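Side-chain contacts in dihydrofolate reductase (Schistosoma mansoni, PDB 3VCO), which catalyses the NADPH-dependent reduction of dihydrofolate to tetrahydrofolate, a key step in folate metabolism and DNA precursor synthesis: residues E50-V55 against K85-I90; T54-A59 against F129-Y134. One frame throughout, in Å; residues are numbered along the deposited sequence.

How the contacts relate
Both contacts start from helix 46-57 and reach the same mixed sheet, and their centres lie about 6 Å apart. Along the chain, E50-V55 and T54-A59 overlap at T54 and V55, followed by K85-I90 and then F129-Y134. Their partner strands, 88-92 and 125-130, run parallel to strand 64-70 and flank it. Contact 1 sits at the partly exposed entrance to strand 88-92; contact 2 is buried, its centre about 4 Å from that of the chain. R87 NH1 lies 2.9 Å from T56 OG1, a probable hydrogen bond between them. Helix 46-57 thus links residues assigned by similarity to substrate binding with the strand leading to the NADP(+) glycines.

Contact 1: E50-V55 against K85-I90; sequences EFFKTV and KDRINI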
# COMPACT_ATOMS: atom_id res chain seq x y z
N GLU A 50 -9.13 -7.95 4.46
CA GLU A 50 -10.29 -7.09 4.69
C GLU A 50 -9.88 -5.62 4.87
O GLU A 50 -10.47 -4.75 4.26
CB GLU A 50 -11.06 -7.51 5.93
CG GLU A 50 -11.37 -8.97 6.03
CD GLU A 50 -11.98 -9.33 7.39
OE1 GLU A 50 -12.58 -8.43 8.03
OE2 GLU A 50 -11.84 -10.50 7.83
N PHE A 51 -8.89 -5.38 5.74
CA PHE A 51 -8.36 -4.05 6.02
C PHE A 51 -7.81 -3.45 4.74
O PHE A 51 -8.20 -2.35 4.33
CB PHE A 51 -7.28 -4.14 7.12
CG PHE A 51 -6.49 -2.85 7.33
CD1 PHE A 51 -7.06 -1.75 7.95
CD2 PHE A 51 -5.16 -2.77 6.94
CE1 PHE A 51 -6.32 -0.58 8.16
CE2 PHE A 51 -4.43 -1.62 7.14
CZ PHE A 51 -5.02 -0.53 7.77
N PHE A 52 -6.97 -4.22 4.06
CA PHE A 52 -6.40 -3.80 2.79
C PHE A 52 -7.47 -3.44 1.76
O PHE A 52 -7.44 -2.36 1.21
CB PHE A 52 -5.50 -4.89 2.24
CG PHE A 52 -4.81 -4.52 0.97
CD1 PHE A 52 -3.56 -3.94 0.98
CD2 PHE A 52 -5.39 -4.81 -0.24
CE1 PHE A 52 -2.92 -3.63 -0.24
CE2 PHE A 52 -4.77 -4.49 -1.44
CZ PHE A 52 -3.55 -3.91 -1.44
N LYS A 53 -8.39 -4.37 1.50
CA LYS A 53 -9.49 -4.17 0.56
C LYS A 53 -10.29 -2.89 0.85
O LYS A 53 -10.47 -2.04 -0.04
CB LYS A 53 -10.44 -5.37 0.55
CG LYS A 53 -11.69 -5.18 -0.31
CD LYS A 53 -11.39 -5.32 -1.79
CE LYS A 53 -12.69 -5.41 -2.62
NZ LYS A 53 -12.45 -5.94 -3.98
N THR A 54 -10.77 -2.76 2.07
CA THR A 54 -11.46 -1.56 2.53
C THR A 54 -10.67 -0.25 2.32
O THR A 54 -11.16 0.67 1.66
CB THR A 54 -11.84 -1.67 4.02
OG1 THR A 54 -12.71 -2.79 4.19
CG2 THR A 54 -12.54 -0.42 4.50
N VAL A 55 -9.45 -0.20 2.87
CA VAL A 55 -8.60 0.99 2.79
C VAL A 55 -8.40 1.37 1.34
O VAL A 55 -8.60 2.52 0.97
CB VAL A 55 -7.23 0.76 3.52
CG1 VAL A 55 -6.18 1.79 3.14
CG2 VAL A 55 -7.42 0.76 5.02
N LYS A 85 -9.62 -5.62 -8.05
CA LYS A 85 -10.84 -5.06 -8.64
C LYS A 85 -11.19 -3.66 -8.12
O LYS A 85 -10.96 -3.35 -6.96
CB LYS A 85 -12.04 -6.02 -8.44
CG LYS A 85 -12.06 -6.71 -7.10
CD LYS A 85 -13.16 -7.81 -7.03
CE LYS A 85 -13.06 -8.63 -5.74
NZ LYS A 85 -14.07 -9.73 -5.66
N ASP A 86 -11.76 -2.84 -8.99
CA ASP A 86 -12.29 -1.53 -8.58
C ASP A 86 -11.24 -0.51 -8.19
O ASP A 86 -11.55 0.51 -7.55
CB ASP A 86 -13.34 -1.69 -7.47
CG ASP A 86 -14.62 -2.39 -7.97
OD1 ASP A 86 -15.06 -2.07 -9.10
OD2 ASP A 86 -15.17 -3.25 -7.25
N ARG A 87 -9.99 -0.79 -8.59
CA ARG A 87 -8.88 0.11 -8.38
C ARG A 87 -8.10 0.18 -9.65
O ARG A 87 -8.07 -0.78 -10.43
CB ARG A 87 -7.96 -0.42 -7.24
CG ARG A 87 -8.61 -0.29 -5.88
CD ARG A 87 -8.10 -1.36 -4.94
NE ARG A 87 -8.82 -2.59 -5.20
CZ ARG A 87 -8.72 -3.69 -4.49
NH1 ARG A 87 -7.95 -3.74 -3.40
NH2 ARG A 87 -9.45 -4.75 -4.84
N ILE A 88 -7.47 1.31 -9.89
CA ILE A 88 -6.56 1.44 -11.01
C ILE A 88 -5.27 0.81 -10.54
O ILE A 88 -4.68 1.26 -9.56
CB ILE A 88 -6.31 2.94 -11.32
CG1 ILE A 88 -7.63 3.62 -11.74
CG2 ILE A 88 -5.19 3.11 -12.38
CD1 ILE A 88 -7.61 5.09 -11.56
N ASN A 89 -4.85 -0.27 -11.19
CA ASN A 89 -3.60 -0.97 -10.86
C ASN A 89 -2.44 -0.42 -11.68
O ASN A 89 -2.49 -0.39 -12.92
CB ASN A 89 -3.71 -2.46 -11.19
CG ASN A 89 -4.67 -3.21 -10.29
OD1 ASN A 89 -4.34 -4.29 -9.81
ND2 ASN A 89 -5.85 -2.64 -10.05
N ILE A 90 -1.36 -0.04 -11.00
CA ILE A 90 -0.20 0.47 -11.71
C ILE A 90 1.04 -0.21 -11.15
O ILE A 90 1.27 -0.19 -9.95
CB ILE A 90 -0.02 2.00 -11.51
CG1 ILE A 90 -1.23 2.75 -12.04
CG2 ILE A 90 1.24 2.52 -12.26
CD1 ILE A 90 -1.14 4.22 -11.79
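A cationic group made by K53, K85 and R87, with the ring of F52 alongside, joins helix 46-57 to the loop that leads into strand 88-92. Some 187 Å² is buried, and the groups that meet are side chains; the nearest CA atoms, those of K53 and K85, are 9.3 Å apart. K53 supplies the largest share. Its CG is anti to the backbone N, and a bend at chi2 (77°) carries the rest of the chain toward the loop. There CD packs 3.7 Å from R87 NH2, and NZ lies near CG, CD and CE of K85, 3.2 Å from CG, so the ammonium end of K53 lies against the K85 methylenes, the two chains crossing at about a right angle. The two lysine nitrogens, K53 NZ and K85 NZ, stay 4.5 Å apart.

R87 is held from its own side. NE and NH2 grip K85 O side-on, at 2.9 and 3.0 Å; the oxygen lies close to the guanidinium plane, and NH2 meets it on a lone pair whereas NE comes from above the carbonyl plane. A bend at chi3 (-81°) turns the group back onto that carbonyl. NH1 extends the other way, bonding T56 OG1 and passing 3.8 Å from F52 CE2, with ring and guanidinium planes 52° apart, so this is not a stack.

Between K53 NZ and R87 NH2, 3.3 Å apart, both partners are donors and no bond forms. Such a gathering of positive groups is consistent with a site for an anion: F52, K53 and R87 belong, by similarity, to the substrate site, and in dihydrofolate reductases the corresponding arginine binds a carboxylate of the folate glutamate tail.

Contact 2: T54-A59 against F129-Y134; sequences TVTTKA and FIIGGY
F129, near the end of strand 125-130, drives its side chain against V55 and T56 in the last turn of helix 46-57. The bond from CA to CB points at the helix, and CB comes 4.2 Å from T56 CG2. CG anti to the carbonyl carbon (chi1 -62°) sets the ring against the turn, where CG itself is 4.1 Å from the same methyl. On one side of the ring, CD1 and then CE1 meet V55 CG1, the closer being CE1 at 3.6 Å. At the tip, CZ reaches V55 O at 3.4 Å, an oblique approach to a backbone oxygen that is not a hydrogen bond; CE2 also lies near V55 O, at 3.9 Å. One face of the ring is taken by the helix backbone: T56 CA stands 4.2 Å from the ring centroid and only 9° off the normal, which places a CH-pi contact over the centre.

T56 is divided between two environments. Its OG1 lies between the backbone N and the carbonyl carbon (chi1 63°), bonding back to F52 O within the helix, with R87 as second partner. CG2, anti to the carbonyl carbon, is the branch that meets F129, and it lies 4.5 Å from I131 CG2. Around F129, N65 on strand 64-70 and N24 and V26 on strand 23-29 add further packing, so the ring is wedged between the helix and its neighbouring strands.

All four touching residues are buried, and the junction works by dispersion and CH-pi contact, with the T56 hydroxyl satisfied by its other partners. Chemically, then, the apolar contact joins the last turn of the helix to the strand that runs on into G132 and G133, residues assigned by similarity to NADP(+) binding, while the polar branch of T56 may help position a guanidinium assigned, also by similarity, to the substrate site.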
# COMPACT_ATOMS: atom_id res chain seq x y z
N THR A 54 -10.77 -2.76 2.07
CA THR A 54 -11.46 -1.56 2.53
C THR A 54 -10.67 -0.25 2.32
O THR A 54 -11.16 0.67 1.66
CB THR A 54 -11.84 -1.67 4.02
OG1 THR A 54 -12.71 -2.79 4.19
CG2 THR A 54 -12.54 -0.42 4.50
N VAL A 55 -9.45 -0.20 2.87
CA VAL A 55 -8.60 0.99 2.79
C VAL A 55 -8.40 1.37 1.34
O VAL A 55 -8.60 2.52 0.97
CB VAL A 55 -7.23 0.76 3.52
CG1 VAL A 55 -6.18 1.79 3.14
CG2 VAL A 55 -7.42 0.76 5.02
N THR A 56 -8.05 0.40 0.49
CA THR A 56 -7.69 0.74 -0.88
C THR A 56 -8.84 0.87 -1.84
O THR A 56 -8.67 1.44 -2.90
CB THR A 56 -6.67 -0.26 -1.49
OG1 THR A 56 -7.27 -1.56 -1.56
CG2 THR A 56 -5.32 -0.28 -0.60
N THR A 57 -10.00 0.34 -1.51
CA THR A 57 -11.08 0.35 -2.48
C THR A 57 -12.04 1.50 -2.25
O THR A 57 -12.58 2.08 -3.21
CB THR A 57 -11.83 -0.99 -2.51
OG1 THR A 57 -10.91 -2.01 -2.89
CG2 THR A 57 -12.99 -0.95 -3.49
N LYS A 58 -12.25 1.83 -0.98
CA LYS A 58 -13.20 2.89 -0.65
C LYS A 58 -12.86 4.23 -1.31
O LYS A 58 -11.81 4.81 -1.07
CB LYS A 58 -13.29 3.11 0.85
CG LYS A 58 -14.41 4.09 1.21
CD LYS A 58 -15.75 3.61 0.62
CE LYS A 58 -16.90 4.61 0.85
NZ LYS A 58 -17.17 4.89 2.30
N ALA A 59 -13.78 4.74 -2.11
CA ALA A 59 -13.51 5.99 -2.81
C ALA A 59 -14.83 6.77 -2.88
O ALA A 59 -15.92 6.20 -2.73
CB ALA A 59 -12.98 5.72 -4.17
N PHE A 129 -2.62 4.91 -3.40
CA PHE A 129 -1.98 4.08 -2.37
C PHE A 129 -0.73 3.45 -2.98
O PHE A 129 -0.80 2.91 -4.07
CB PHE A 129 -2.95 3.01 -1.86
CG PHE A 129 -4.19 3.60 -1.19
CD1 PHE A 129 -4.26 3.73 0.18
CD2 PHE A 129 -5.23 4.13 -1.96
CE1 PHE A 129 -5.34 4.33 0.79
CE2 PHE A 129 -6.34 4.73 -1.37
CZ PHE A 129 -6.40 4.86 0.01
N ILE A 130 0.39 3.53 -2.26
CA ILE A 130 1.60 2.81 -2.60
C ILE A 130 1.64 1.55 -1.71
O ILE A 130 1.73 1.65 -0.48
CB ILE A 130 2.84 3.66 -2.26
CG1 ILE A 130 2.79 5.01 -3.00
CG2 ILE A 130 4.14 2.90 -2.56
CD1 ILE A 130 2.80 4.89 -4.48
N ILE A 131 1.59 0.37 -2.33
CA ILE A 131 1.38 -0.85 -1.57
C ILE A 131 2.63 -1.69 -1.48
O ILE A 131 2.63 -2.83 -1.03
CB ILE A 131 0.19 -1.65 -2.08
CG1 ILE A 131 0.47 -2.21 -3.46
CG2 ILE A 131 -1.09 -0.72 -2.06
CD1 ILE A 131 -0.53 -3.23 -3.89
N GLY A 132 3.72 -1.11 -1.93
CA GLY A 132 4.94 -1.82 -1.71
C GLY A 132 5.79 -1.94 -2.90
O GLY A 132 5.41 -1.58 -4.02
N GLY A 133 6.89 -2.61 -2.60
CA GLY A 133 8.19 -2.22 -3.01
C GLY A 133 8.82 -1.45 -1.87
O GLY A 133 8.38 -0.37 -1.51
N TYR A 134 9.86 -2.01 -1.27
CA TYR A 134 10.77 -1.19 -0.48
C TYR A 134 11.18 0.08 -1.26
O TYR A 134 11.13 1.15 -0.72
CB TYR A 134 12.04 -1.97 -0.07
CG TYR A 134 13.07 -1.02 0.53
CD1 TYR A 134 14.11 -0.49 -0.26
CD2 TYR A 134 12.99 -0.62 1.86
CE1 TYR A 134 15.05 0.39 0.27
CE2 TYR A 134 13.92 0.26 2.40
CZ TYR A 134 14.95 0.77 1.60
OH TYR A 134 15.89 1.65 2.12